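Lmo1340 protein (Listeria monocytogenes, PDB 4NLM) is of unknown function but is a surface protein, probably a lipoprotein, with a YqgU-like six-bladed beta-propeller domain. Local coordinates at residues Leu60-Phe71 with Pro83-Val94. Numbering follows the deposited sequence. Where two conformers were deposited one is given.
Sequences LLQTKKSGVTYF and PIFNTKESISEV
Strand 68-71 runs antiparallel to strand 83-87, axes 4.7 Å apart, pairing T69 with T87 and F71 with F85 as hydrogen-bonded pairs and Y70 with N86 as the non-hydrogen-bonded pair between them. F71 N reaches F85 O at 2.9 Å. At the far end I84 and F85 both face F71 in a classic beta bulge: F71 O takes a good bond from I84 N and a weak one from F85 N. After T87 the chain makes an ST turn, E89 N donating to T87 OG1 (3.0 Å), and strand 90-94 then crosses over the face carrying T69 and F71. F71 is the main apolar bridge, its chi1 of -66° swinging the ring toward V94 and I91: CZ touches V94 CG2 at 3.7 Å, I91 CD1 lies at the edge of the F71 ring, and F71 CD2 in turn comes to the edge of the F85 ring. T69 and I91 meet tip to tip, and L60 CD1 packs on I84 CD1 (3.6 Å). On the other face, Y70 CD2 lies 3.7 Å from N86 CB, and V68 CG1 sits over one face of the Y70 ring, toward its rim. K88 bends at its last torsion (chi4 -70°), which turns NZ toward the type I' turn from K65 to V68, where two waters link it to S66 O. A further water accepts from T69 OG1 and donates to T87 O and E89 O. Strand 81-87 is one edge of its four-stranded sheet, and 90-96 begins the next: apolar side chains join the two sheets, while water bridges the polar groups where the chain passes between them.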
loop_
_atom_site.group_PDB
_atom_site.type_symbol
_atom_site.label_atom_id
_atom_site.label_comp_id
_atom_site.label_asym_id
_atom_site.label_seq_id
_atom_site.Cartn_x
_atom_site.Cartn_y
_atom_site.Cartn_z
ATOM N N LEU A 60 8.339 11.327 -1.145
ATOM C CA LEU A 60 9.472 10.639 -1.749
ATOM C C LEU A 60 9.300 10.590 -3.281
ATOM O O LEU A 60 8.375 9.988 -3.742
ATOM C CB LEU A 60 9.603 9.227 -1.164
ATOM C CG LEU A 60 10.743 8.377 -1.710
ATOM C CD1 LEU A 60 12.068 9.040 -1.481
ATOM C CD2 LEU A 60 10.706 6.983 -1.121
ATOM N N LEU A 61 10.207 11.278 -3.943
ATOM C CA LEU A 61 10.216 11.419 -5.405
ATOM C C LEU A 61 11.273 10.542 -6.022
ATOM O O LEU A 61 12.430 10.590 -5.645
ATOM C CB LEU A 61 10.508 12.883 -5.736
ATOM C CG LEU A 61 10.664 13.222 -7.195
ATOM C CD1 LEU A 61 9.416 12.936 -8.031
ATOM C CD2 LEU A 61 11.113 14.665 -7.389
ATOM N N GLN A 62 10.860 9.770 -7.024
ATOM C CA GLN A 62 11.742 8.877 -7.790
ATOM C C GLN A 62 11.793 9.335 -9.246
ATOM O O GLN A 62 10.769 9.446 -9.917
ATOM C CB GLN A 62 11.217 7.460 -7.702
ATOM C CG GLN A 62 12.115 6.423 -8.385
ATOM C CD GLN A 62 11.492 5.063 -8.388
ATOM O OE1 GLN A 62 10.713 4.728 -7.494
ATOM N NE2 GLN A 62 11.875 4.238 -9.355
ATOM N N THR A 63 13.013 9.602 -9.697
ATOM C CA THR A 63 13.272 10.011 -11.083
ATOM C C THR A 63 14.457 9.181 -11.581
ATOM O O THR A 63 15.153 8.522 -10.800
ATOM C CB THR A 63 13.631 11.492 -11.172
ATOM O OG1 THR A 63 14.785 11.791 -10.380
ATOM C CG2 THR A 63 12.475 12.393 -10.746
ATOM N N LYS A 64 14.677 9.208 -12.892
ATOM C CA LYS A 64 15.775 8.444 -13.493
ATOM C C LYS A 64 16.333 9.178 -14.689
ATOM O O LYS A 64 15.584 9.665 -15.559
ATOM C CB LYS A 64 15.305 7.049 -13.940
ATOM C CG LYS A 64 16.430 6.169 -14.473
ATOM C CD LYS A 64 15.957 4.774 -14.824
ATOM C CE LYS A 64 17.087 3.960 -15.432
ATOM N NZ LYS A 64 16.606 2.651 -15.950
ATOM N N LYS A 65 17.656 9.255 -14.741
ATOM C CA LYS A 65 18.347 9.919 -15.826
ATOM C C LYS A 65 19.713 9.298 -16.033
ATOM O O LYS A 65 20.441 9.032 -15.072
ATOM C CB LYS A 65 18.500 11.403 -15.526
ATOM C CG LYS A 65 19.257 12.159 -16.604
ATOM C CD LYS A 65 19.380 13.625 -16.252
ATOM C CE LYS A 65 20.258 14.386 -17.226
ATOM N NZ LYS A 65 20.434 15.803 -16.799
ATOM N N SER A 66 20.055 9.061 -17.294
ATOM C CA SER A 66 21.338 8.482 -17.627
ATOM C C SER A 66 21.616 7.196 -16.854
ATOM O O SER A 66 22.747 6.946 -16.445
ATOM C CB SER A 66 22.434 9.511 -17.402
ATOM O OG SER A 66 22.329 10.516 -18.377
ATOM N N GLY A 67 20.585 6.383 -16.665
ATOM C CA GLY A 67 20.727 5.099 -15.984
ATOM C C GLY A 67 20.780 5.140 -14.486
ATOM O O GLY A 67 20.885 4.105 -13.854
ATOM N N VAL A 68 20.695 6.334 -13.926
ATOM C CA VAL A 68 20.747 6.465 -12.502
ATOM C C VAL A 68 19.362 6.828 -11.958
ATOM O O VAL A 68 18.739 7.774 -12.446
ATOM C CB VAL A 68 21.729 7.573 -12.094
ATOM C CG1 VAL A 68 21.777 7.687 -10.582
ATOM C CG2 VAL A 68 23.131 7.278 -12.618
ATOM N N THR A 69 18.869 6.047 -10.994
ATOM C CA THR A 69 17.622 6.364 -10.325
ATOM C C THR A 69 17.966 7.198 -9.117
ATOM O O THR A 69 18.833 6.823 -8.306
ATOM C CB THR A 69 16.859 5.102 -9.918
ATOM O OG1 THR A 69 16.457 4.370 -11.072
ATOM C CG2 THR A 69 15.625 5.450 -9.129
ATOM N N TYR A 70 17.249 8.306 -8.985
ATOM C CA TYR A 70 17.399 9.221 -7.880
ATOM C C TYR A 70 16.177 9.228 -6.978
ATOM O O TYR A 70 15.048 9.273 -7.446
ATOM C CB TYR A 70 17.643 10.657 -8.375
ATOM C CG TYR A 70 18.906 10.804 -9.183
ATOM C CD1 TYR A 70 18.902 10.629 -10.555
ATOM C CD2 TYR A 70 20.101 11.120 -8.578
ATOM C CE1 TYR A 70 20.053 10.758 -11.302
ATOM C CE2 TYR A 70 21.271 11.232 -9.325
ATOM C CZ TYR A 70 21.233 11.062 -10.685
ATOM O OH TYR A 70 22.398 11.168 -11.422
ATOM N N PHE A 71 16.423 9.203 -5.670
ATOM C CA PHE A 71 15.384 9.341 -4.649
ATOM C C PHE A 71 15.628 10.644 -3.916
ATOM O O PHE A 71 16.726 10.901 -3.438
ATOM C CB PHE A 71 15.386 8.144 -3.687
ATOM C CG PHE A 71 14.991 6.879 -4.361
ATOM C CD1 PHE A 71 13.668 6.588 -4.552
ATOM C CD2 PHE A 71 15.937 5.991 -4.822
ATOM C CE1 PHE A 71 13.275 5.449 -5.182
ATOM C CE2 PHE A 71 15.550 4.836 -5.475
ATOM C CZ PHE A 71 14.222 4.564 -5.662
ATOM N N PRO A 83 18.411 15.401 -1.757
ATOM C CA PRO A 83 18.824 14.082 -2.221
ATOM C C PRO A 83 18.905 13.088 -1.087
ATOM O O PRO A 83 19.429 13.427 -0.047
ATOM C CB PRO A 83 20.216 14.327 -2.799
ATOM C CG PRO A 83 20.732 15.495 -2.043
ATOM C CD PRO A 83 19.540 16.341 -1.681
ATOM N N ILE A 84 18.390 11.884 -1.291
ATOM C CA ILE A 84 18.477 10.823 -0.325
ATOM C C ILE A 84 19.451 9.726 -0.753
ATOM O O ILE A 84 20.399 9.420 -0.062
ATOM C CB ILE A 84 17.091 10.197 -0.060
ATOM C CG1 ILE A 84 16.106 11.278 0.428
ATOM C CG2 ILE A 84 17.204 9.093 0.992
ATOM C CD1 ILE A 84 14.658 10.867 0.322
ATOM N N PHE A 85 19.241 9.152 -1.932
ATOM C CA PHE A 85 19.995 7.981 -2.409
ATOM C C PHE A 85 19.876 7.883 -3.903
ATOM O O PHE A 85 18.877 8.315 -4.481
ATOM C CB PHE A 85 19.383 6.684 -1.743
ATOM C CG PHE A 85 20.067 5.398 -2.054
ATOM C CD1 PHE A 85 21.069 4.941 -1.229
ATOM C CD2 PHE A 85 19.649 4.590 -3.098
ATOM C CE1 PHE A 85 21.699 3.721 -1.475
ATOM C CE2 PHE A 85 20.265 3.374 -3.355
ATOM C CZ PHE A 85 21.299 2.946 -2.542
ATOM N N ASN A 86 20.878 7.301 -4.530
ATOM C CA ASN A 86 20.787 7.030 -5.952
ATOM C C ASN A 86 21.429 5.672 -6.261
ATOM O O ASN A 86 22.274 5.188 -5.501
ATOM C CB ASN A 86 21.383 8.172 -6.784
ATOM C CG ASN A 86 22.880 8.304 -6.625
ATOM O OD1 ASN A 86 23.664 7.516 -7.184
ATOM N ND2 ASN A 86 23.290 9.342 -5.945
ATOM N N THR A 87 21.046 5.078 -7.398
ATOM C CA THR A 87 21.556 3.773 -7.773
ATOM C C THR A 87 21.406 3.523 -9.249
ATOM O O THR A 87 20.496 4.050 -9.895
ATOM C CB THR A 87 20.833 2.636 -7.013
ATOM O OG1 THR A 87 21.409 1.374 -7.345
ATOM C CG2 THR A 87 19.353 2.599 -7.291
ATOM N N LYS A 88 22.307 2.703 -9.793
ATOM C CA LYS A 88 22.192 2.258 -11.183
ATOM C C LYS A 88 21.489 0.902 -11.280
ATOM O O LYS A 88 21.250 0.397 -12.377
ATOM C CB LYS A 88 23.569 2.174 -11.820
ATOM C CG LYS A 88 24.193 3.544 -11.981
ATOM C CD LYS A 88 25.484 3.497 -12.764
ATOM C CE LYS A 88 25.892 4.882 -13.238
ATOM N NZ LYS A 88 24.993 5.396 -14.313
ATOM N N GLU A 89 21.181 0.295 -10.140
ATOM C CA GLU A 89 20.493 -0.996 -10.133
ATOM C C GLU A 89 19.051 -0.864 -10.645
ATOM O O GLU A 89 18.466 0.209 -10.564
ATOM C CB GLU A 89 20.531 -1.614 -8.740
ATOM C CG GLU A 89 21.938 -1.884 -8.250
ATOM C CD GLU A 89 22.044 -2.728 -6.988
ATOM O OE1 GLU A 89 21.051 -3.358 -6.570
ATOM O OE2 GLU A 89 23.173 -2.805 -6.441
ATOM N N SER A 90 18.497 -1.972 -11.128
ATOM C CA SER A 90 17.117 -2.036 -11.606
ATOM C C SER A 90 16.183 -2.030 -10.401
ATOM O O SER A 90 16.349 -2.832 -9.487
ATOM C CB SER A 90 16.928 -3.304 -12.432
ATOM O OG SER A 90 15.587 -3.451 -12.842
ATOM N N ILE A 91 15.217 -1.118 -10.372
ATOM C CA ILE A 91 14.345 -0.992 -9.207
ATOM C C ILE A 91 13.200 -1.965 -9.299
ATOM O O ILE A 91 12.467 -1.959 -10.294
ATOM C CB ILE A 91 13.739 0.444 -9.111
ATOM C CG1 ILE A 91 14.808 1.549 -9.251
ATOM C CG2 ILE A 91 12.966 0.611 -7.826
ATOM C CD1 ILE A 91 15.901 1.501 -8.216
ATOM N N SER A 92 13.036 -2.789 -8.288
ATOM C CA SER A 92 11.942 -3.732 -8.236
ATOM C C SER A 92 10.843 -3.261 -7.278
ATOM O O SER A 92 9.667 -3.352 -7.607
ATOM C CB SER A 92 12.477 -5.077 -7.780
ATOM O OG SER A 92 13.576 -5.463 -8.600
ATOM N N GLU A 93 11.226 -2.809 -6.079
ATOM C CA GLU A 93 10.256 -2.294 -5.113
ATOM C C GLU A 93 10.898 -1.228 -4.238
ATOM O O GLU A 93 12.072 -1.342 -3.893
ATOM C CB GLU A 93 9.736 -3.421 -4.196
ATOM C CG GLU A 93 8.826 -3.003 -3.021
ATOM C CD GLU A 93 7.414 -2.605 -3.448
ATOM O OE1 GLU A 93 7.144 -2.495 -4.665
ATOM O OE2 GLU A 93 6.560 -2.384 -2.553
ATOM N N VAL A 94 10.104 -0.219 -3.881
ATOM C CA VAL A 94 10.506 0.816 -2.920
ATOM C C VAL A 94 9.365 1.001 -1.965
ATOM O O VAL A 94 8.242 1.216 -2.406
ATOM C CB VAL A 94 10.803 2.167 -3.584
ATOM C CG1 VAL A 94 11.349 3.154 -2.585
ATOM C CG2 VAL A 94 11.738 2.026 -4.786
HETATM O O HOH W 1 24.545 4.746 -17.038
HETATM O O HOH W 2 25.671 7.352 -16.693
HETATM O O HOH W 3 21.413 1.723 -14.870
HETATM O O HOH W 4 18.414 2.657 -11.792
#